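Local coordinates for protein VIN1 (Oscarella pearsei, PDB 6BFI) that probably binds actin filaments and may play a role in cell-cell adhesion, at residues Q652-M657 with M698-A703; P648-E653 with S706-G711. All coordinates share one frame; numbering follows the deposited sequence.

Contact 1: Q652-M657 with M698-A703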
ATOM      1  N   GLN A 652     -23.501 -27.570  -6.092  1.00 75.01           N
ATOM      2  CA  GLN A 652     -24.645 -27.668  -5.189  1.00 77.42           C
ATOM      3  C   GLN A 652     -24.211 -28.168  -3.817  1.00 74.38           C
ATOM      4  O   GLN A 652     -24.610 -27.612  -2.784  1.00 73.83           O
ATOM      5  CB  GLN A 652     -25.711 -28.586  -5.790  1.00 80.91           C
ATOM      6  CG  GLN A 652     -26.769 -29.053  -4.798  1.00 88.43           C
ATOM      7  CD  GLN A 652     -27.663 -27.929  -4.307  1.00 91.40           C
ATOM      8  OE1 GLN A 652     -27.774 -26.880  -4.944  1.00 89.50           O
ATOM      9  NE2 GLN A 652     -28.309 -28.145  -3.167  1.00 94.84           N
ATOM     10  N   GLU A 653     -23.390 -29.223  -3.788  1.00 69.46           N
ATOM     11  CA  GLU A 653     -22.849 -29.695  -2.518  1.00 70.69           C
ATOM     12  C   GLU A 653     -22.007 -28.615  -1.851  1.00 73.01           C
ATOM     13  O   GLU A 653     -22.043 -28.459  -0.625  1.00 78.20           O
ATOM     14  CB  GLU A 653     -22.023 -30.961  -2.733  1.00 72.12           C
ATOM     15  CG  GLU A 653     -21.392 -31.504  -1.461  1.00 78.30           C
ATOM     16  CD  GLU A 653     -20.450 -32.660  -1.725  1.00 86.51           C
ATOM     17  OE1 GLU A 653     -20.457 -33.187  -2.858  1.00 91.83           O
ATOM     18  OE2 GLU A 653     -19.701 -33.040  -0.800  1.00 87.55           O
ATOM     19  N   ALA A 654     -21.249 -27.852  -2.645  1.00 71.26           N
ATOM     20  CA  ALA A 654     -20.486 -26.746  -2.075  1.00 71.24           C
ATOM     21  C   ALA A 654     -21.398 -25.654  -1.527  1.00 75.11           C
ATOM     22  O   ALA A 654     -21.057 -25.009  -0.529  1.00 77.20           O
ATOM     23  CB  ALA A 654     -19.531 -26.175  -3.121  1.00 69.73           C
ATOM     24  N   GLU A 655     -22.551 -25.429  -2.162  1.00 77.96           N
ATOM     25  CA  GLU A 655     -23.527 -24.486  -1.624  1.00 82.84           C
ATOM     26  C   GLU A 655     -24.049 -24.956  -0.274  1.00 84.79           C
ATOM     27  O   GLU A 655     -24.118 -24.177   0.687  1.00 85.91           O
ATOM     28  CB  GLU A 655     -24.684 -24.306  -2.609  1.00 89.36           C
ATOM     29  CG  GLU A 655     -24.429 -23.286  -3.704  1.00 91.09           C
ATOM     30  CD  GLU A 655     -24.780 -21.873  -3.280  1.00 89.76           C
ATOM     31  OE1 GLU A 655     -25.774 -21.700  -2.543  1.00 87.84           O
ATOM     32  OE2 GLU A 655     -24.059 -20.936  -3.680  1.00 89.25           O
ATOM     33  N   GLU A 656     -24.425 -26.235  -0.183  1.00 88.33           N
ATOM     34  CA  GLU A 656     -24.898 -26.768   1.090  1.00 90.75           C
ATOM     35  C   GLU A 656     -23.816 -26.689   2.159  1.00 87.94           C
ATOM     36  O   GLU A 656     -24.112 -26.430   3.332  1.00 90.31           O
ATOM     37  CB  GLU A 656     -25.378 -28.207   0.919  1.00 96.78           C
ATOM     38  CG  GLU A 656     -26.678 -28.335   0.147  1.00104.47           C
ATOM     39  CD  GLU A 656     -27.310 -29.700   0.310  1.00110.43           C
ATOM     40  OE1 GLU A 656     -26.786 -30.503   1.110  1.00110.94           O
ATOM     41  OE2 GLU A 656     -28.332 -29.969  -0.358  1.00115.33           O
ATOM     42  N   MET A 657     -22.556 -26.908   1.777  1.00 84.19           N
ATOM     43  CA  MET A 657     -21.465 -26.796   2.741  1.00 80.14           C
ATOM     44  C   MET A 657     -21.303 -25.361   3.224  1.00 70.78           C
ATOM     45  O   MET A 657     -21.165 -25.112   4.427  1.00 68.85           O
ATOM     46  CB  MET A 657     -20.158 -27.301   2.129  1.00 81.87           C
ATOM     47  CG  MET A 657     -20.078 -28.805   1.947  1.00 90.48           C
ATOM     48  SD  MET A 657     -18.383 -29.353   1.662  1.00 96.12           S
ATOM     49  CE  MET A 657     -17.878 -28.244   0.352  1.00 90.70           C
ATOM     50  N   MET A 698     -16.253 -19.277  -7.315  1.00 65.44           N
ATOM     51  CA  MET A 698     -14.893 -19.517  -6.846  1.00 65.29           C
ATOM     52  C   MET A 698     -14.880 -19.961  -5.389  1.00 62.04           C
ATOM     53  O   MET A 698     -14.074 -20.814  -4.998  1.00 58.86           O
ATOM     54  CB  MET A 698     -14.047 -18.258  -7.034  1.00 68.41           C
ATOM     55  CG  MET A 698     -12.561 -18.465  -6.804  1.00 72.56           C
ATOM     56  SD  MET A 698     -11.595 -16.990  -7.182  1.00 77.95           S
ATOM     57  CE  MET A 698     -12.267 -16.553  -8.785  1.00 77.03           C
ATOM     58  N   ALA A 699     -15.769 -19.394  -4.569  1.00 61.30           N
ATOM     59  CA  ALA A 699     -15.866 -19.821  -3.176  1.00 59.51           C
ATOM     60  C   ALA A 699     -16.320 -21.273  -3.079  1.00 58.72           C
ATOM     61  O   ALA A 699     -15.746 -22.063  -2.318  1.00 57.96           O
ATOM     62  CB  ALA A 699     -16.820 -18.904  -2.411  1.00 56.35           C
ATOM     63  N   ARG A 700     -17.352 -21.641  -3.846  1.00 57.80           N
ATOM     64  CA  ARG A 700     -17.802 -23.031  -3.873  1.00 57.89           C
ATOM     65  C   ARG A 700     -16.658 -23.967  -4.247  1.00 56.52           C
ATOM     66  O   ARG A 700     -16.393 -24.961  -3.555  1.00 54.43           O
ATOM     67  CB  ARG A 700     -18.963 -23.185  -4.859  1.00 60.08           C
ATOM     68  CG  ARG A 700     -20.167 -22.297  -4.582  1.00 59.80           C
ATOM     69  CD  ARG A 700     -21.251 -22.511  -5.630  1.00 63.54           C
ATOM     70  NE  ARG A 700     -22.351 -21.559  -5.496  1.00 70.14           N
ATOM     71  CZ  ARG A 700     -22.602 -20.572  -6.351  1.00 73.07           C
ATOM     72  NH1 ARG A 700     -21.835 -20.402  -7.418  1.00 72.26           N
ATOM     73  NH2 ARG A 700     -23.628 -19.759  -6.142  1.00 75.93           N
ATOM     74  N   LYS A 701     -15.956 -23.648  -5.339  1.00 58.02           N
ATOM     75  CA  LYS A 701     -14.839 -24.476  -5.778  1.00 54.64           C
ATOM     76  C   LYS A 701     -13.764 -24.583  -4.703  1.00 51.40           C
ATOM     77  O   LYS A 701     -13.198 -25.662  -4.489  1.00 55.27           O
ATOM     78  CB  LYS A 701     -14.253 -23.911  -7.071  1.00 55.37           C
ATOM     79  CG  LYS A 701     -15.206 -23.963  -8.261  1.00 58.31           C
ATOM     80  CD  LYS A 701     -14.605 -23.268  -9.474  1.00 59.90           C
ATOM     81  CE  LYS A 701     -15.496 -23.409 -10.697  1.00 63.26           C
ATOM     82  NZ  LYS A 701     -15.672 -24.832 -11.093  1.00 66.30           N
ATOM     83  N   MET A 702     -13.478 -23.481  -4.005  1.00 50.68           N
ATOM     84  CA  MET A 702     -12.442 -23.513  -2.976  1.00 53.18           C
ATOM     85  C   MET A 702     -12.861 -24.382  -1.795  1.00 55.79           C
ATOM     86  O   MET A 702     -12.024 -25.073  -1.196  1.00 55.29           O
ATOM     87  CB  MET A 702     -12.112 -22.093  -2.515  1.00 53.03           C
ATOM     88  CG  MET A 702     -10.948 -22.011  -1.539  1.00 57.52           C
ATOM     89  SD  MET A 702      -9.339 -22.396  -2.277  1.00 61.27           S
ATOM     90  CE  MET A 702      -9.090 -20.965  -3.328  1.00 54.32           C
ATOM     91  N   ALA A 703     -14.153 -24.362  -1.446  1.00 53.01           N
ATOM     92  CA  ALA A 703     -14.652 -25.271  -0.418  1.00 54.75           C
ATOM     93  C   ALA A 703     -14.501 -26.724  -0.852  1.00 56.99           C
ATOM     94  O   ALA A 703     -14.115 -27.589  -0.048  1.00 60.73           O
ATOM     95  CB  ALA A 703     -16.114 -24.955  -0.099  1.00 57.61           C
TER

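Contact 2: P648-E653 with S706-G711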
ATOM      1  N   PRO A 648     -24.706 -27.725 -10.917  1.00103.66           N
ATOM      2  CA  PRO A 648     -24.189 -29.097 -10.920  1.00105.57           C
ATOM      3  C   PRO A 648     -24.053 -29.629  -9.501  1.00108.31           C
ATOM      4  O   PRO A 648     -24.043 -28.876  -8.524  1.00117.78           O
ATOM      5  CB  PRO A 648     -22.824 -28.964 -11.606  1.00102.17           C
ATOM      6  CG  PRO A 648     -22.449 -27.529 -11.430  1.00 99.84           C
ATOM      7  CD  PRO A 648     -23.738 -26.767 -11.477  1.00100.53           C
ATOM      8  N   ALA A 649     -23.947 -30.957  -9.399  1.00104.92           N
ATOM      9  CA  ALA A 649     -23.886 -31.599  -8.088  1.00101.32           C
ATOM     10  C   ALA A 649     -22.705 -31.101  -7.265  1.00 97.56           C
ATOM     11  O   ALA A 649     -22.806 -30.988  -6.037  1.00101.86           O
ATOM     12  CB  ALA A 649     -23.817 -33.117  -8.253  1.00101.44           C
ATOM     13  N   GLU A 650     -21.586 -30.790  -7.920  1.00 89.93           N
ATOM     14  CA  GLU A 650     -20.403 -30.316  -7.209  1.00 86.62           C
ATOM     15  C   GLU A 650     -20.662 -28.963  -6.554  1.00 78.40           C
ATOM     16  O   GLU A 650     -20.487 -28.795  -5.339  1.00 76.29           O
ATOM     17  CB  GLU A 650     -19.224 -30.237  -8.181  1.00 88.43           C
ATOM     18  CG  GLU A 650     -17.896 -30.688  -7.608  1.00 88.68           C
ATOM     19  CD  GLU A 650     -16.826 -30.829  -8.675  1.00 91.59           C
ATOM     20  OE1 GLU A 650     -17.111 -30.522  -9.852  1.00 94.06           O
ATOM     21  OE2 GLU A 650     -15.701 -31.250  -8.335  1.00 90.33           O
ATOM     22  N   MET A 651     -21.092 -27.982  -7.352  1.00 76.47           N
ATOM     23  CA  MET A 651     -21.349 -26.652  -6.817  1.00 74.66           C
ATOM     24  C   MET A 651     -22.566 -26.636  -5.901  1.00 73.44           C
ATOM     25  O   MET A 651     -22.665 -25.772  -5.023  1.00 69.80           O
ATOM     26  CB  MET A 651     -21.527 -25.655  -7.960  1.00 74.80           C
ATOM     27  CG  MET A 651     -20.358 -25.612  -8.934  1.00 74.20           C
ATOM     28  SD  MET A 651     -18.809 -25.089  -8.173  1.00 71.38           S
ATOM     29  CE  MET A 651     -17.970 -26.653  -7.932  1.00 72.74           C
ATOM     30  N   GLN A 652     -23.501 -27.570  -6.092  1.00 75.01           N
ATOM     31  CA  GLN A 652     -24.645 -27.668  -5.189  1.00 77.42           C
ATOM     32  C   GLN A 652     -24.211 -28.168  -3.817  1.00 74.38           C
ATOM     33  O   GLN A 652     -24.610 -27.612  -2.784  1.00 73.83           O
ATOM     34  CB  GLN A 652     -25.711 -28.586  -5.790  1.00 80.91           C
ATOM     35  CG  GLN A 652     -26.769 -29.053  -4.798  1.00 88.43           C
ATOM     36  CD  GLN A 652     -27.663 -27.929  -4.307  1.00 91.40           C
ATOM     37  OE1 GLN A 652     -27.774 -26.880  -4.944  1.00 89.50           O
ATOM     38  NE2 GLN A 652     -28.309 -28.145  -3.167  1.00 94.84           N
ATOM     39  N   GLU A 653     -23.390 -29.223  -3.788  1.00 69.46           N
ATOM     40  CA  GLU A 653     -22.849 -29.695  -2.518  1.00 70.69           C
ATOM     41  C   GLU A 653     -22.007 -28.615  -1.851  1.00 73.01           C
ATOM     42  O   GLU A 653     -22.043 -28.459  -0.625  1.00 78.20           O
ATOM     43  CB  GLU A 653     -22.023 -30.961  -2.733  1.00 72.12           C
ATOM     44  CG  GLU A 653     -21.392 -31.504  -1.461  1.00 78.30           C
ATOM     45  CD  GLU A 653     -20.450 -32.660  -1.725  1.00 86.51           C
ATOM     46  OE1 GLU A 653     -20.457 -33.187  -2.858  1.00 91.83           O
ATOM     47  OE2 GLU A 653     -19.701 -33.040  -0.800  1.00 87.55           O
ATOM     48  N   SER A 706     -10.985 -27.664  -0.250  1.00 58.25           N
ATOM     49  CA  SER A 706     -10.796 -27.984   1.161  1.00 64.25           C
ATOM     50  C   SER A 706     -11.208 -29.421   1.453  1.00 70.04           C
ATOM     51  O   SER A 706     -10.454 -30.190   2.069  1.00 71.45           O
ATOM     52  CB  SER A 706     -11.592 -27.009   2.029  1.00 68.40           C
ATOM     53  OG  SER A 706     -11.560 -27.396   3.392  1.00 73.84           O
ATOM     54  N   LYS A 707     -12.400 -29.808   0.987  1.00 71.26           N
ATOM     55  CA  LYS A 707     -12.868 -31.176   1.195  1.00 71.54           C
ATOM     56  C   LYS A 707     -11.916 -32.194   0.577  1.00 69.32           C
ATOM     57  O   LYS A 707     -11.693 -33.271   1.144  1.00 68.11           O
ATOM     58  CB  LYS A 707     -14.277 -31.338   0.621  1.00 72.83           C
ATOM     59  CG  LYS A 707     -14.814 -32.761   0.660  1.00 77.62           C
ATOM     60  CD  LYS A 707     -16.276 -32.806   0.249  1.00 78.80           C
ATOM     61  CE  LYS A 707     -16.774 -34.236   0.127  1.00 88.56           C
ATOM     62  NZ  LYS A 707     -16.084 -34.969  -0.971  1.00 90.15           N
ATOM     63  N   TYR A 708     -11.329 -31.868  -0.576  1.00 68.46           N
ATOM     64  CA  TYR A 708     -10.470 -32.828  -1.262  1.00 68.65           C
ATOM     65  C   TYR A 708      -9.099 -32.960  -0.606  1.00 66.81           C
ATOM     66  O   TYR A 708      -8.520 -34.052  -0.615  1.00 63.44           O
ATOM     67  CB  TYR A 708     -10.326 -32.440  -2.733  1.00 70.04           C
ATOM     68  CG  TYR A 708     -11.636 -32.490  -3.485  1.00 75.01           C
ATOM     69  CD1 TYR A 708     -12.639 -33.382  -3.117  1.00 75.08           C
ATOM     70  CD2 TYR A 708     -11.879 -31.637  -4.555  1.00 74.58           C
ATOM     71  CE1 TYR A 708     -13.840 -33.429  -3.796  1.00 72.16           C
ATOM     72  CE2 TYR A 708     -13.079 -31.676  -5.240  1.00 72.70           C
ATOM     73  CZ  TYR A 708     -14.054 -32.574  -4.856  1.00 73.35           C
ATOM     74  OH  TYR A 708     -15.246 -32.616  -5.538  1.00 78.03           O
ATOM     75  N   THR A 709      -8.558 -31.879  -0.040  1.00 67.74           N
ATOM     76  CA  THR A 709      -7.310 -32.013   0.706  1.00 74.96           C
ATOM     77  C   THR A 709      -7.540 -32.691   2.049  1.00 87.05           C
ATOM     78  O   THR A 709      -6.626 -33.330   2.580  1.00 88.09           O
ATOM     79  CB  THR A 709      -6.644 -30.651   0.923  1.00 67.88           C
ATOM     80  OG1 THR A 709      -7.333 -29.932   1.953  1.00 73.35           O
ATOM     81  CG2 THR A 709      -6.656 -29.833  -0.354  1.00 58.81           C
ATOM     82  N   ARG A 710      -8.747 -32.566   2.611  1.00103.07           N
ATOM     83  CA  ARG A 710      -9.025 -33.229   3.881  1.00114.62           C
ATOM     84  C   ARG A 710      -9.083 -34.747   3.747  1.00122.27           C
ATOM     85  O   ARG A 710      -8.958 -35.449   4.756  1.00126.38           O
ATOM     86  CB  ARG A 710     -10.337 -32.715   4.474  1.00118.58           C
ATOM     87  CG  ARG A 710     -10.441 -32.894   5.984  1.00126.15           C
ATOM     88  CD  ARG A 710     -11.824 -33.366   6.415  1.00132.17           C
ATOM     89  NE  ARG A 710     -12.888 -32.478   5.957  1.00133.26           N
ATOM     90  CZ  ARG A 710     -13.728 -32.767   4.968  1.00134.56           C
ATOM     91  NH1 ARG A 710     -13.635 -33.927   4.332  1.00134.17           N
ATOM     92  NH2 ARG A 710     -14.665 -31.898   4.617  1.00136.18           N
ATOM     93  N   GLY A 711      -9.266 -35.267   2.535  1.00127.23           N
ATOM     94  CA  GLY A 711      -9.382 -36.699   2.331  1.00132.77           C
ATOM     95  C   GLY A 711      -8.125 -37.477   2.665  1.00135.72           C
ATOM     96  O   GLY A 711      -7.087 -37.299   2.020  1.00136.58           O
TER

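Contact 1: Q652-M657 with M698-A703
The Arg700 guanidinium offers its edge, not a face, to the Glu655 carboxylate, with Glu655 OE2 close to the guanidinium plane. The grip is side-on and both bonds end on one oxygen: Arg700 NE lies 2.6 Å from Glu655 OE2, and Arg700 NH2 lies 2.8 Å from that same OE2. Because the two planes are turned 45° apart, NE uses the anti lone pair of OE2 whereas NH2 approaches from above the carboxylate. A bend in the Glu655 chain at chi2 (-86°) brings its end round to the arginine. Outer partners fix both groups further: Arg659 pairs with Glu655 OE1, and Gln697 accepts from Arg700 NH1. Replacing Arg700 by a leucine would probably leave Glu655 OE2 without either of its two donors and the carboxylate freer to turn.

Beside the salt bridge the helices come close through small residues. Ala654 CB sits 3.5 Å from Arg700 CB and 3.4 Å from the backbone Arg700 O. One turn on, the methyl CE of Met657 rests 3.8 Å from Ala703 CB. With local axes 8.6 Å apart and crossing at 87°, this is a nearly perpendicular helix-helix packing, in which helix 649-659 lies across helix 690-710 of the carboxy-terminal helical bundle expected of the vinculin family.

Contact 2: P648-E653 with S706-G711
Glu650 reaches Tyr708 by its far end. From CB the chain runs out to CG, which stands 3.9 Å from Tyr708 OH; beyond CG it is extended (chi2 170°), and CD stays as far from that hydroxyl as CG does. At the tip, Glu650 OE2 accepts a hydrogen bond of 3.1 Å from Tyr708 OH on its anti lone pair, the one facing away from OE1. The oxygen lies near the plane of the tyrosine ring, at its edge, while the carboxylate itself is turned 51° from that plane. Arg724 also holds Glu650 OE2, in a salt bridge from helix 718-745, so the oxygen links three helices.

In the helical bundle expected of the vinculin family, the first turns of helix 649-659, with Pro648 at its N-cap, here meet the last turn of helix 690-710. Glu650 falls in that first turn, where a negative charge would probably be favoured by the helix dipole. The Tyr708 side chain also touches Asp721 and Met725 of helix 718-745.

Glu653 and Lys707 make a looser approach, their side chains crossing at about a right angle. Glu653 OE2 comes to 3.3 Å from Lys707 CE and 3.6 Å from Lys707 CD. Lys707 bends at chi4 (-65°), and its NZ remains 4.1 Å from Glu653 OE2: opposite charges near one another, but too far apart for a salt bridge.

In the fold
After the unmodelled residues 628-646 the chain enters helix 649-659, where both contacts begin, sharing Gln652 and Glu653. It then passes through helix 669-682 and goes on to helix 690-710. Contact 1 closes first, on the middle of that helix with 40 residues between its segments; contact 2 closes later, at the end of the helix, with 52 between. The loop of contact 1 is thus nested within that of contact 2. Their centres are about 6 Å apart, and Met651 joins them by packing against Arg700 and Lys701. Together they lay one short helix over helix 690-710, with helices 669-682 and 718-745 adjoining.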